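Local coordinates for protein serine repeat antigen 5 (Plasmodium falciparum, PDB 6X44) that is a papain-like pseudo-zymogen of the malaria parasite, a prodomain-bearing relative of cysteine proteases that probably lacks their usual activity, at residues S46-L51 with G73-I78; V116-L121 with V197-N202; K222-T227 with D433-N438. All coordinates share one frame; numbering follows the deposited sequence.

The three contacts run in order along the chain, with contacts 1 and 3 on opposite sides of its centre. Contact 1 is peripheral and partly buried; it packs helix 45-61 on helix 75-87 round a buried leucine and isoleucine, with no hydrogen bond between its segments. Contact 2 is the most central, its centre about 8 Å from the centre of the chain, and is overwhelmingly polar: the loop after helix 113-116 is bonded to residues 197-202. Contact 3 lies at the surface and ties the chain's last residues to residues 222-227. Residues 197-202 come shortly before helix 206-221 and residues 222-227 directly after it; separately, the nearest atoms of contacts 2 and 3 are about 7 Å apart.

Contact 1: residues S46-L51 with G73-I78; sequences SLKLEL and GNEMDI
Lys48 and Glu75 mark the closest backbone approach, with CA atoms 5.3 Å apart, where helix 45-61 passes the first turn of helix 75-87 in a helix-helix packing. That first turn opens with a capping box. Asn74 OD1 accepts from Asp77 N at 3.0 Å in a nearly straight bond, and Asp77 OD2 accepts from Asn74 N at 2.9 Å; the short polar side chains suit a helix start, where backbone N-H groups lack carbonyl partners. Lys109 forms a salt bridge with the same Asp77 oxygen. No hydrogen bond crosses the interface; carbon packs against carbon and against backbone carbonyl oxygen. Glu75 keeps CG beside its backbone N (chi1 -44°) and bends at chi2, which lays its methylene against the Lys48 backbone, CG to O 3.5 Å. Deeper in, the buried branched residues run antiparallel alongside one another, Leu51 CD2 meeting Ile78 CG2 at 3.9 Å. Leu51 also fits against Phe79 and Leu82 of helix 75-87 and Ile21 of helix 4-25, joining three helices. Lysine suits the partly exposed margin: its long aliphatic chain crosses Glu75 at about a right angle and then runs on extended, until Lys48 NZ lies 3.6 Å from Met76 SD.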
ATOM      1  N   SER A  46      26.218   8.681 -23.819  1.00 49.33           N
ATOM      2  CA  SER A  46      26.218   9.433 -22.569  1.00 65.16           C
ATOM      3  C   SER A  46      24.941   9.186 -21.769  1.00 61.02           C
ATOM      4  O   SER A  46      24.968   9.195 -20.536  1.00 62.07           O
ATOM      5  CB  SER A  46      26.373  10.933 -22.846  1.00 59.47           C
ATOM      6  OG  SER A  46      25.157  11.511 -23.328  1.00 63.48           O
ATOM      7  N   LEU A  47      23.808   9.017 -22.447  1.00 57.29           N
ATOM      8  CA  LEU A  47      22.616   8.521 -21.774  1.00 58.30           C
ATOM      9  C   LEU A  47      22.852   7.106 -21.247  1.00 54.96           C
ATOM     10  O   LEU A  47      22.668   6.842 -20.055  1.00 50.74           O
ATOM     11  CB  LEU A  47      21.427   8.579 -22.737  1.00 58.33           C
ATOM     12  CG  LEU A  47      20.007   8.293 -22.215  1.00 60.97           C
ATOM     13  CD1 LEU A  47      19.729   8.999 -20.912  1.00 57.77           C
ATOM     14  CD2 LEU A  47      18.968   8.701 -23.251  1.00 60.02           C
ATOM     15  N   LYS A  48      23.319   6.197 -22.115  1.00 48.77           N
ATOM     16  CA  LYS A  48      23.544   4.810 -21.721  1.00 47.76           C
ATOM     17  C   LYS A  48      24.399   4.716 -20.462  1.00 54.29           C
ATOM     18  O   LYS A  48      24.169   3.850 -19.610  1.00 62.09           O
ATOM     19  CB  LYS A  48      24.195   4.028 -22.864  1.00 52.08           C
ATOM     20  CG  LYS A  48      23.374   4.027 -24.148  1.00 58.17           C
ATOM     21  CD  LYS A  48      23.769   2.854 -25.032  1.00 66.06           C
ATOM     22  CE  LYS A  48      23.126   2.951 -26.402  1.00 64.70           C
ATOM     23  NZ  LYS A  48      23.309   1.679 -27.157  1.00 75.04           N
ATOM     24  N   LEU A  49      25.384   5.599 -20.314  1.00 52.47           N
ATOM     25  CA  LEU A  49      26.194   5.538 -19.104  1.00 58.57           C
ATOM     26  C   LEU A  49      25.451   6.113 -17.905  1.00 51.52           C
ATOM     27  O   LEU A  49      25.563   5.594 -16.791  1.00 51.82           O
ATOM     28  CB  LEU A  49      27.522   6.278 -19.297  1.00 58.93           C
ATOM     29  CG  LEU A  49      28.609   6.032 -18.224  1.00 71.54           C
ATOM     30  CD1 LEU A  49      28.393   6.806 -16.906  1.00 83.26           C
ATOM     31  CD2 LEU A  49      28.770   4.533 -17.909  1.00 83.57           C
ATOM     32  N   GLU A  50      24.709   7.199 -18.104  1.00 47.69           N
ATOM     33  CA  GLU A  50      23.993   7.806 -16.990  1.00 55.41           C
ATOM     34  C   GLU A  50      22.863   6.900 -16.504  1.00 50.93           C
ATOM     35  O   GLU A  50      22.589   6.837 -15.301  1.00 44.10           O
ATOM     36  CB  GLU A  50      23.468   9.177 -17.413  1.00 49.16           C
ATOM     37  CG  GLU A  50      22.846  10.013 -16.307  1.00 61.59           C
ATOM     38  CD  GLU A  50      23.697  10.112 -15.046  1.00 72.97           C
ATOM     39  OE1 GLU A  50      23.880   9.081 -14.340  1.00 64.52           O
ATOM     40  OE2 GLU A  50      24.172  11.236 -14.764  1.00 79.70           O
ATOM     41  N   LEU A  51      22.205   6.191 -17.431  1.00 49.27           N
ATOM     42  CA  LEU A  51      21.216   5.181 -17.066  1.00 44.94           C
ATOM     43  C   LEU A  51      21.846   4.099 -16.215  1.00 48.57           C
ATOM     44  O   LEU A  51      21.350   3.774 -15.123  1.00 41.44           O
ATOM     45  CB  LEU A  51      20.598   4.562 -18.325  1.00 39.21           C
ATOM     46  CG  LEU A  51      19.669   5.515 -19.079  1.00 45.66           C
ATOM     47  CD1 LEU A  51      19.210   4.914 -20.413  1.00 42.30           C
ATOM     48  CD2 LEU A  51      18.497   5.880 -18.223  1.00 43.20           C
ATOM     49  N   GLY A  73      18.173  -4.681 -15.691  1.00 39.61           N
ATOM     50  CA  GLY A  73      18.205  -4.423 -17.108  1.00 44.64           C
ATOM     51  C   GLY A  73      19.558  -3.889 -17.558  1.00 44.39           C
ATOM     52  O   GLY A  73      20.389  -3.423 -16.773  1.00 39.00           O
ATOM     53  N   ASN A  74      19.792  -3.999 -18.860  1.00 40.81           N
ATOM     54  CA  ASN A  74      20.828  -3.213 -19.508  1.00 49.39           C
ATOM     55  C   ASN A  74      20.261  -1.828 -19.842  1.00 54.11           C
ATOM     56  O   ASN A  74      19.107  -1.495 -19.534  1.00 43.37           O
ATOM     57  CB  ASN A  74      21.340  -3.923 -20.757  1.00 46.39           C
ATOM     58  CG  ASN A  74      20.244  -4.187 -21.754  1.00 46.56           C
ATOM     59  OD1 ASN A  74      19.338  -3.367 -21.970  1.00 43.93           O
ATOM     60  ND2 ASN A  74      20.315  -5.341 -22.375  1.00 47.62           N
ATOM     61  N   GLU A  75      21.072  -1.030 -20.545  1.00 54.02           N
ATOM     62  CA  GLU A  75      20.759   0.376 -20.758  1.00 46.75           C
ATOM     63  C   GLU A  75      19.463   0.551 -21.530  1.00 44.15           C
ATOM     64  O   GLU A  75      18.708   1.500 -21.268  1.00 40.03           O
ATOM     65  CB  GLU A  75      21.929   1.060 -21.486  1.00 50.45           C
ATOM     66  CG  GLU A  75      23.326   0.686 -20.924  1.00 58.65           C
ATOM     67  CD  GLU A  75      23.934  -0.538 -21.614  1.00 68.31           C
ATOM     68  OE1 GLU A  75      23.992  -0.548 -22.867  1.00 80.27           O
ATOM     69  OE2 GLU A  75      24.331  -1.494 -20.904  1.00 72.30           O
ATOM     70  N   MET A  76      19.165  -0.361 -22.463  1.00 46.48           N
ATOM     71  CA  MET A  76      17.954  -0.225 -23.270  1.00 49.35           C
ATOM     72  C   MET A  76      16.707  -0.662 -22.501  1.00 36.75           C
ATOM     73  O   MET A  76      15.629  -0.096 -22.699  1.00 42.17           O
ATOM     74  CB  MET A  76      18.060  -1.034 -24.574  1.00 46.82           C
ATOM     75  CG  MET A  76      19.481  -1.308 -25.110  1.00 72.65           C
ATOM     76  SD  MET A  76      20.517   0.136 -25.448  1.00100.10           S
ATOM     77  CE  MET A  76      19.356   1.244 -26.239  1.00 62.32           C
ATOM     78  N   ASP A  77      16.821  -1.682 -21.652  1.00 38.31           N
ATOM     79  CA  ASP A  77      15.734  -2.020 -20.732  1.00 41.88           C
ATOM     80  C   ASP A  77      15.399  -0.835 -19.829  1.00 38.32           C
ATOM     81  O   ASP A  77      14.235  -0.448 -19.696  1.00 33.63           O
ATOM     82  CB  ASP A  77      16.120  -3.223 -19.871  1.00 38.42           C
ATOM     83  CG  ASP A  77      16.511  -4.458 -20.681  1.00 38.50           C
ATOM     84  OD1 ASP A  77      15.870  -4.761 -21.706  1.00 41.08           O
ATOM     85  OD2 ASP A  77      17.471  -5.135 -20.269  1.00 43.87           O
ATOM     86  N   ILE A  78      16.419  -0.252 -19.187  1.00 38.37           N
ATOM     87  CA  ILE A  78      16.190   0.894 -18.319  1.00 33.80           C
ATOM     88  C   ILE A  78      15.539   2.020 -19.104  1.00 34.71           C
ATOM     89  O   ILE A  78      14.549   2.619 -18.655  1.00 35.02           O
ATOM     90  CB  ILE A  78      17.509   1.343 -17.675  1.00 35.61           C
ATOM     91  CG1 ILE A  78      18.161   0.180 -16.937  1.00 36.07           C
ATOM     92  CG2 ILE A  78      17.252   2.483 -16.730  1.00 38.69           C
ATOM     93  CD1 ILE A  78      19.635   0.332 -16.724  1.00 48.42           C
TER

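Contact 2: residues V116-L121 with V197-N202; sequences VNKRGL and VEDQGN
Lys118 and Asp199 meet at about a right angle, the lysine chain coming across the end of the carboxylate. Extended until its last torsion, the lysine bends at chi4 (69°), which turns NZ onto Asp199 OD1 at 2.7 Å on the syn lone pair, a salt bridge. The same Asp199 OD1 accepts from Gly201 N at 2.8 Å, closing an Asx turn that fixes the carboxylate, while a water joins Lys118 NZ to Asp199 OD2. A third partner for the ammonium group is Gly201 O, 3.0 Å from Lys118 NZ, although the nitrogen stands well above that carbonyl plane. A long chain ending in an ammonium group suits the place, since NZ can donate to several acceptors at once.

Gln200 passes Lys118 obliquely, with CG against CG at 4.0 Å. Beyond CG it extends to present its amide edge-on: Gln200 NE2 gives a bond of 2.8 Å to Arg119 O, in both the amide and the carbonyl plane. NE2 also donates to Cys203 O, and OE1 is bonded to Ser398 OG, which together fix the rotation of the amide. In the papain family a glutamine just before this glycine contributes to the oxyanion hole, and Gln200 fits that place by sequence; its bond to Arg119 is consistent with prodomain backbone occupying the active-site cleft.

At the other end, Asn117 ND2 reaches Asn202 O at 2.9 Å from above the carbonyl plane, and a water accepts from Asn117 N and lies close to Asn202 OD1. The Arg119 side chain leaves the backbone away from residues 197-202; its NH1 bonds Val116 O, and NH2 forms salt bridges with Asp371 and Glu349.

Gln200 rests on Ser206 and Phe209 at the start of helix 206-221, and with Arg119 it also touches His372 at the beginning of strand 372-383.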
ATOM      1  N   VAL A 116       6.058  -9.882  -7.933  1.00 26.04           N
ATOM      2  CA  VAL A 116       5.929 -11.325  -7.798  1.00 25.21           C
ATOM      3  C   VAL A 116       5.826 -11.710  -6.330  1.00 27.02           C
ATOM      4  O   VAL A 116       5.010 -12.548  -5.942  1.00 33.02           O
ATOM      5  CB  VAL A 116       7.113 -12.030  -8.489  1.00 38.07           C
ATOM      6  CG1 VAL A 116       7.243 -13.422  -7.992  1.00 36.58           C
ATOM      7  CG2 VAL A 116       6.897 -12.024 -10.010  1.00 32.49           C
ATOM      8  N   ASN A 117       6.625 -11.086  -5.489  1.00 25.54           N
ATOM      9  CA  ASN A 117       6.697 -11.440  -4.076  1.00 28.74           C
ATOM     10  C   ASN A 117       6.445 -10.213  -3.215  1.00 28.20           C
ATOM     11  O   ASN A 117       7.036 -10.044  -2.153  1.00 26.74           O
ATOM     12  CB  ASN A 117       8.048 -12.102  -3.734  1.00 28.51           C
ATOM     13  CG  ASN A 117       7.942 -13.018  -2.507  1.00 32.44           C
ATOM     14  OD1 ASN A 117       7.008 -13.815  -2.397  1.00 35.84           O
ATOM     15  ND2 ASN A 117       8.832 -12.838  -1.546  1.00 31.54           N
ATOM     16  N   LYS A 118       5.526  -9.355  -3.671  1.00 28.98           N
ATOM     17  CA  LYS A 118       5.172  -8.097  -3.021  1.00 23.66           C
ATOM     18  C   LYS A 118       3.667  -8.035  -2.806  1.00 24.80           C
ATOM     19  O   LYS A 118       3.044  -6.973  -2.889  1.00 26.85           O
ATOM     20  CB  LYS A 118       5.660  -6.916  -3.854  1.00 21.98           C
ATOM     21  CG  LYS A 118       6.012  -5.703  -3.082  1.00 31.19           C
ATOM     22  CD  LYS A 118       6.548  -4.569  -3.975  1.00 24.21           C
ATOM     23  CE  LYS A 118       6.992  -3.405  -3.132  1.00 26.28           C
ATOM     24  NZ  LYS A 118       8.223  -3.685  -2.309  1.00 28.57           N
ATOM     25  N   ARG A 119       3.064  -9.183  -2.541  1.00 25.50           N
ATOM     26  CA  ARG A 119       1.646  -9.279  -2.284  1.00 25.39           C
ATOM     27  C   ARG A 119       1.462  -9.760  -0.848  1.00 26.95           C
ATOM     28  O   ARG A 119       2.052  -9.172   0.070  1.00 26.04           O
ATOM     29  CB  ARG A 119       1.032 -10.188  -3.337  1.00 23.40           C
ATOM     30  CG  ARG A 119       1.158  -9.561  -4.788  1.00 26.94           C
ATOM     31  CD  ARG A 119       0.685 -10.468  -5.886  1.00 32.47           C
ATOM     32  NE  ARG A 119       1.744 -11.321  -6.374  1.00 41.96           N
ATOM     33  CZ  ARG A 119       1.550 -12.494  -6.970  1.00 46.83           C
ATOM     34  NH1 ARG A 119       2.593 -13.219  -7.372  1.00 43.61           N
ATOM     35  NH2 ARG A 119       0.322 -12.945  -7.162  1.00 46.29           N
ATOM     36  N   GLY A 120       0.668 -10.809  -0.621  1.00 21.35           N
ATOM     37  CA  GLY A 120       0.595 -11.358   0.707  1.00 22.94           C
ATOM     38  C   GLY A 120      -0.753 -11.732   1.299  1.00 24.00           C
ATOM     39  O   GLY A 120      -0.815 -12.066   2.480  1.00 21.50           O
ATOM     40  N   LEU A 121      -1.830 -11.717   0.522  1.00 27.73           N
ATOM     41  CA  LEU A 121      -3.110 -12.197   1.016  1.00 23.57           C
ATOM     42  C   LEU A 121      -3.284 -13.641   0.569  1.00 29.44           C
ATOM     43  O   LEU A 121      -3.133 -13.946  -0.616  1.00 26.79           O
ATOM     44  CB  LEU A 121      -4.264 -11.334   0.509  1.00 29.31           C
ATOM     45  CG  LEU A 121      -5.632 -11.815   0.942  1.00 30.06           C
ATOM     46  CD1 LEU A 121      -5.733 -11.656   2.452  1.00 28.42           C
ATOM     47  CD2 LEU A 121      -6.686 -10.982   0.226  1.00 31.45           C
ATOM     48  N   VAL A 197       3.165   6.406   4.441  1.00 27.92           N
ATOM     49  CA  VAL A 197       3.136   5.218   3.618  1.00 26.26           C
ATOM     50  C   VAL A 197       4.396   4.395   3.888  1.00 27.19           C
ATOM     51  O   VAL A 197       5.472   4.942   4.161  1.00 28.95           O
ATOM     52  CB  VAL A 197       3.039   5.630   2.138  1.00 25.36           C
ATOM     53  CG1 VAL A 197       3.459   4.494   1.223  1.00 27.73           C
ATOM     54  CG2 VAL A 197       1.614   6.060   1.819  1.00 29.36           C
ATOM     55  N   GLU A 198       4.268   3.078   3.773  1.00 25.12           N
ATOM     56  CA  GLU A 198       5.379   2.162   4.020  1.00 23.56           C
ATOM     57  C   GLU A 198       5.600   1.284   2.794  1.00 23.83           C
ATOM     58  O   GLU A 198       4.768   1.225   1.886  1.00 24.41           O
ATOM     59  CB  GLU A 198       5.108   1.290   5.254  1.00 25.91           C
ATOM     60  CG  GLU A 198       4.619   2.102   6.417  1.00 37.25           C
ATOM     61  CD  GLU A 198       4.646   1.379   7.759  1.00 36.31           C
ATOM     62  OE1 GLU A 198       5.399   0.394   7.903  1.00 31.79           O
ATOM     63  OE2 GLU A 198       3.903   1.821   8.662  1.00 29.80           O
ATOM     64  N   ASP A 199       6.718   0.553   2.803  1.00 22.00           N
ATOM     65  CA  ASP A 199       7.071  -0.365   1.731  1.00 24.53           C
ATOM     66  C   ASP A 199       7.363  -1.728   2.360  1.00 29.25           C
ATOM     67  O   ASP A 199       8.353  -1.879   3.085  1.00 23.74           O
ATOM     68  CB  ASP A 199       8.278   0.163   0.956  1.00 30.13           C
ATOM     69  CG  ASP A 199       8.508  -0.584  -0.353  1.00 31.83           C
ATOM     70  OD1 ASP A 199       8.277  -1.814  -0.396  1.00 26.37           O
ATOM     71  OD2 ASP A 199       8.922   0.054  -1.347  1.00 34.08           O
ATOM     72  N   GLN A 200       6.493  -2.713   2.092  1.00 25.23           N
ATOM     73  CA  GLN A 200       6.657  -4.061   2.612  1.00 24.12           C
ATOM     74  C   GLN A 200       7.907  -4.768   2.104  1.00 25.47           C
ATOM     75  O   GLN A 200       8.209  -5.882   2.577  1.00 20.70           O
ATOM     76  CB  GLN A 200       5.435  -4.865   2.237  1.00 23.86           C
ATOM     77  CG  GLN A 200       5.279  -5.102   0.786  1.00 19.21           C
ATOM     78  CD  GLN A 200       3.974  -5.804   0.437  1.00 24.98           C
ATOM     79  OE1 GLN A 200       2.975  -5.162   0.234  1.00 23.47           O
ATOM     80  NE2 GLN A 200       4.004  -7.136   0.332  1.00 26.67           N
ATOM     81  N   GLY A 201       8.606  -4.191   1.135  1.00 22.99           N
ATOM     82  CA  GLY A 201       9.799  -4.858   0.595  1.00 28.32           C
ATOM     83  C   GLY A 201       9.435  -6.079  -0.248  1.00 25.08           C
ATOM     84  O   GLY A 201       8.331  -6.209  -0.764  1.00 25.25           O
ATOM     85  N   ASN A 202      10.387  -6.997  -0.367  1.00 25.84           N
ATOM     86  CA  ASN A 202      10.201  -8.182  -1.205  1.00 29.56           C
ATOM     87  C   ASN A 202       9.750  -9.397  -0.396  1.00 26.81           C
ATOM     88  O   ASN A 202      10.283 -10.508  -0.532  1.00 22.92           O
ATOM     89  CB  ASN A 202      11.478  -8.480  -1.962  1.00 27.17           C
ATOM     90  CG  ASN A 202      11.215  -9.233  -3.248  1.00 29.60           C
ATOM     91  OD1 ASN A 202      10.374  -8.843  -4.066  1.00 30.09           O
ATOM     92  ND2 ASN A 202      11.884 -10.309  -3.414  1.00 27.13           N
TER
HETATM   93  O   HOH W   1       8.828  -9.447  -6.050  1.00 30.08           O
HETATM   94  O   HOH W   2       9.638  -1.428  -3.565  1.00 33.81           O

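Contact 3: residues K222-T227 with D433-N438; sequences KGYEPT and DLPMNN
Lys222 and Asn437 supply the backbone bond that fastens the C-terminal tail: Asn437 N donates to Lys222 O at 2.8 Å, nearly straight. The asparagine adds a side-chain bond, Asn437 ND2 to Gly223 O at 3.1 Å, with the acceptor in the amide plane but the donor above the carbonyl plane. Gly223, at positive phi, is the C-prime residue of a Schellman motif ending the helix, a backbone shape that suits glycine. Lys222 NZ reaches Leu434 O at 2.8 Å in a weak bond, and Tyr224 OH points at Pro435 O, although the modelled separation is too short to be taken literally.

Stacking comes from the same asparagine. With CG anti to N (chi1 -163°), its amide lies almost parallel to the Tyr224 ring, the planes 10° apart, while Asn437 CB sits 4.0 Å above the ring centre in a CH-pi contact. Tyr224 also makes a cation-pi interaction with Arg219 of helix 206-221.

Around the ammonium group, Met436 SD comes to 3.4 Å of Lys222 NZ; Asp433 OD1, 4.4 Å from Lys222 NZ, is beyond salt-bridge range.

The attachment thus rests on the two well-formed bonds from Asn437, with the lysine and tyrosine bonds less certain additions.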
ATOM      1  N   LYS A 222      -9.311   7.110  18.393  1.00 34.79           N
ATOM      2  CA  LYS A 222      -9.567   7.108  19.826  1.00 37.59           C
ATOM      3  C   LYS A 222      -8.640   8.042  20.571  1.00 33.27           C
ATOM      4  O   LYS A 222      -8.538   7.953  21.790  1.00 46.52           O
ATOM      5  CB  LYS A 222      -9.482   5.678  20.383  1.00 41.64           C
ATOM      6  CG  LYS A 222     -10.638   4.830  19.864  1.00 44.62           C
ATOM      7  CD  LYS A 222     -10.710   3.467  20.481  1.00 51.85           C
ATOM      8  CE  LYS A 222     -12.174   3.117  20.825  1.00 66.40           C
ATOM      9  NZ  LYS A 222     -12.723   3.898  22.017  1.00 61.14           N
ATOM     10  N   GLY A 223      -7.922   8.905  19.858  1.00 40.22           N
ATOM     11  CA  GLY A 223      -7.097   9.910  20.484  1.00 38.23           C
ATOM     12  C   GLY A 223      -5.630   9.589  20.629  1.00 45.59           C
ATOM     13  O   GLY A 223      -4.890  10.436  21.142  1.00 39.81           O
ATOM     14  N   TYR A 224      -5.177   8.405  20.214  1.00 41.77           N
ATOM     15  CA  TYR A 224      -3.770   8.084  20.368  1.00 26.95           C
ATOM     16  C   TYR A 224      -2.943   8.757  19.283  1.00 35.68           C
ATOM     17  O   TYR A 224      -3.440   9.135  18.226  1.00 34.31           O
ATOM     18  CB  TYR A 224      -3.544   6.573  20.330  1.00 33.83           C
ATOM     19  CG  TYR A 224      -4.251   5.860  21.445  1.00 40.75           C
ATOM     20  CD1 TYR A 224      -3.619   5.634  22.658  1.00 47.52           C
ATOM     21  CD2 TYR A 224      -5.567   5.471  21.310  1.00 39.65           C
ATOM     22  CE1 TYR A 224      -4.280   5.014  23.695  1.00 48.44           C
ATOM     23  CE2 TYR A 224      -6.236   4.857  22.325  1.00 46.71           C
ATOM     24  CZ  TYR A 224      -5.596   4.632  23.521  1.00 59.08           C
ATOM     25  OH  TYR A 224      -6.283   4.010  24.532  1.00 58.86           O
ATOM     26  N   GLU A 225      -1.661   8.908  19.563  1.00 39.06           N
ATOM     27  CA  GLU A 225      -0.751   9.467  18.587  1.00 46.71           C
ATOM     28  C   GLU A 225      -0.600   8.514  17.396  1.00 43.98           C
ATOM     29  O   GLU A 225      -0.832   7.312  17.514  1.00 36.62           O
ATOM     30  CB  GLU A 225       0.628   9.718  19.211  1.00 49.45           C
ATOM     31  CG  GLU A 225       0.634  10.095  20.705  1.00 54.76           C
ATOM     32  CD  GLU A 225       0.781   8.869  21.653  1.00 80.47           C
ATOM     33  OE1 GLU A 225      -0.239   8.175  21.973  1.00 59.33           O
ATOM     34  OE2 GLU A 225       1.937   8.607  22.076  1.00 74.67           O
ATOM     35  N   PRO A 226      -0.196   8.998  16.315  1.00 40.67           N
ATOM     36  CA  PRO A 226       0.003   8.148  15.121  1.00 40.89           C
ATOM     37  C   PRO A 226       1.278   7.308  15.182  1.00 34.31           C
ATOM     38  O   PRO A 226       2.193   7.452  14.358  1.00 36.90           O
ATOM     39  CB  PRO A 226       0.041   9.185  13.988  1.00 38.86           C
ATOM     40  CG  PRO A 226       0.640  10.412  14.643  1.00 29.30           C
ATOM     41  CD  PRO A 226       0.053  10.431  16.036  1.00 37.23           C
ATOM     42  N   THR A 227       1.337   6.382  16.143  1.00 34.20           N
ATOM     43  CA  THR A 227       2.510   5.528  16.313  1.00 35.40           C
ATOM     44  C   THR A 227       2.386   4.249  15.497  1.00 29.03           C
ATOM     45  O   THR A 227       1.388   3.520  15.593  1.00 34.13           O
ATOM     46  CB  THR A 227       2.729   5.170  17.784  1.00 35.52           C
ATOM     47  OG1 THR A 227       2.575   6.348  18.579  1.00 37.80           O
ATOM     48  CG2 THR A 227       4.147   4.602  17.982  1.00 31.54           C
ATOM     49  N   ASP A 433     -11.899  -3.317  21.055  1.00 47.19           N
ATOM     50  CA  ASP A 433     -12.148  -2.205  21.958  1.00 37.40           C
ATOM     51  C   ASP A 433     -10.818  -1.753  22.523  1.00 46.95           C
ATOM     52  O   ASP A 433      -9.972  -2.581  22.893  1.00 39.72           O
ATOM     53  CB  ASP A 433     -13.093  -2.583  23.096  1.00 49.63           C
ATOM     54  CG  ASP A 433     -14.037  -1.442  23.482  1.00 71.37           C
ATOM     55  OD1 ASP A 433     -13.854  -0.296  22.971  1.00 66.39           O
ATOM     56  OD2 ASP A 433     -14.950  -1.704  24.310  1.00 60.77           O
ATOM     57  N   LEU A 434     -10.638  -0.443  22.548  1.00 45.42           N
ATOM     58  CA  LEU A 434      -9.586   0.236  23.276  1.00 54.22           C
ATOM     59  C   LEU A 434     -10.260   1.429  23.930  1.00 53.57           C
ATOM     60  O   LEU A 434     -11.255   1.941  23.402  1.00 52.08           O
ATOM     61  CB  LEU A 434      -8.437   0.718  22.369  1.00 52.78           C
ATOM     62  CG  LEU A 434      -7.452  -0.330  21.860  1.00 48.00           C
ATOM     63  CD1 LEU A 434      -6.741   0.131  20.570  1.00 52.48           C
ATOM     64  CD2 LEU A 434      -6.438  -0.624  22.923  1.00 46.87           C
ATOM     65  N   PRO A 435      -9.757   1.882  25.073  1.00 52.09           N
ATOM     66  CA  PRO A 435     -10.306   3.095  25.700  1.00 58.12           C
ATOM     67  C   PRO A 435      -9.791   4.375  25.049  1.00 57.28           C
ATOM     68  O   PRO A 435      -8.615   4.480  24.692  1.00 53.21           O
ATOM     69  CB  PRO A 435      -9.818   2.987  27.148  1.00 51.38           C
ATOM     70  CG  PRO A 435      -8.486   2.229  27.026  1.00 55.71           C
ATOM     71  CD  PRO A 435      -8.662   1.273  25.850  1.00 47.01           C
ATOM     72  N   MET A 436     -10.683   5.358  24.899  1.00 45.31           N
ATOM     73  CA  MET A 436     -10.270   6.692  24.473  1.00 47.83           C
ATOM     74  C   MET A 436      -9.039   7.149  25.235  1.00 60.43           C
ATOM     75  O   MET A 436      -8.890   6.863  26.431  1.00 64.95           O
ATOM     76  CB  MET A 436     -11.367   7.737  24.683  1.00 51.52           C
ATOM     77  CG  MET A 436     -12.713   7.389  24.109  1.00 63.21           C
ATOM     78  SD  MET A 436     -12.715   7.313  22.318  1.00 78.94           S
ATOM     79  CE  MET A 436     -12.258   8.997  21.891  1.00 61.59           C
ATOM     80  N   ASN A 437      -8.160   7.877  24.556  1.00 54.35           N
ATOM     81  CA  ASN A 437      -6.968   8.428  25.191  1.00 60.64           C
ATOM     82  C   ASN A 437      -7.389   9.660  26.000  1.00 72.33           C
ATOM     83  O   ASN A 437      -7.451  10.777  25.484  1.00 72.30           O
ATOM     84  CB  ASN A 437      -5.934   8.769  24.133  1.00 52.45           C
ATOM     85  CG  ASN A 437      -4.577   8.945  24.692  1.00 52.48           C
ATOM     86  OD1 ASN A 437      -4.247   8.406  25.752  1.00 55.71           O
ATOM     87  ND2 ASN A 437      -3.746   9.685  23.965  1.00 50.96           N
ATOM     88  N   ASN A 438      -7.690   9.448  27.284  1.00 77.47           N
ATOM     89  CA  ASN A 438      -8.195  10.506  28.175  1.00 72.65           C
ATOM     90  C   ASN A 438      -9.293  11.325  27.505  1.00 70.94           C
ATOM     91  O   ASN A 438     -10.376  10.814  27.215  1.00 72.68           O
ATOM     92  CB  ASN A 438      -7.052  11.431  28.621  1.00 72.60           C
TER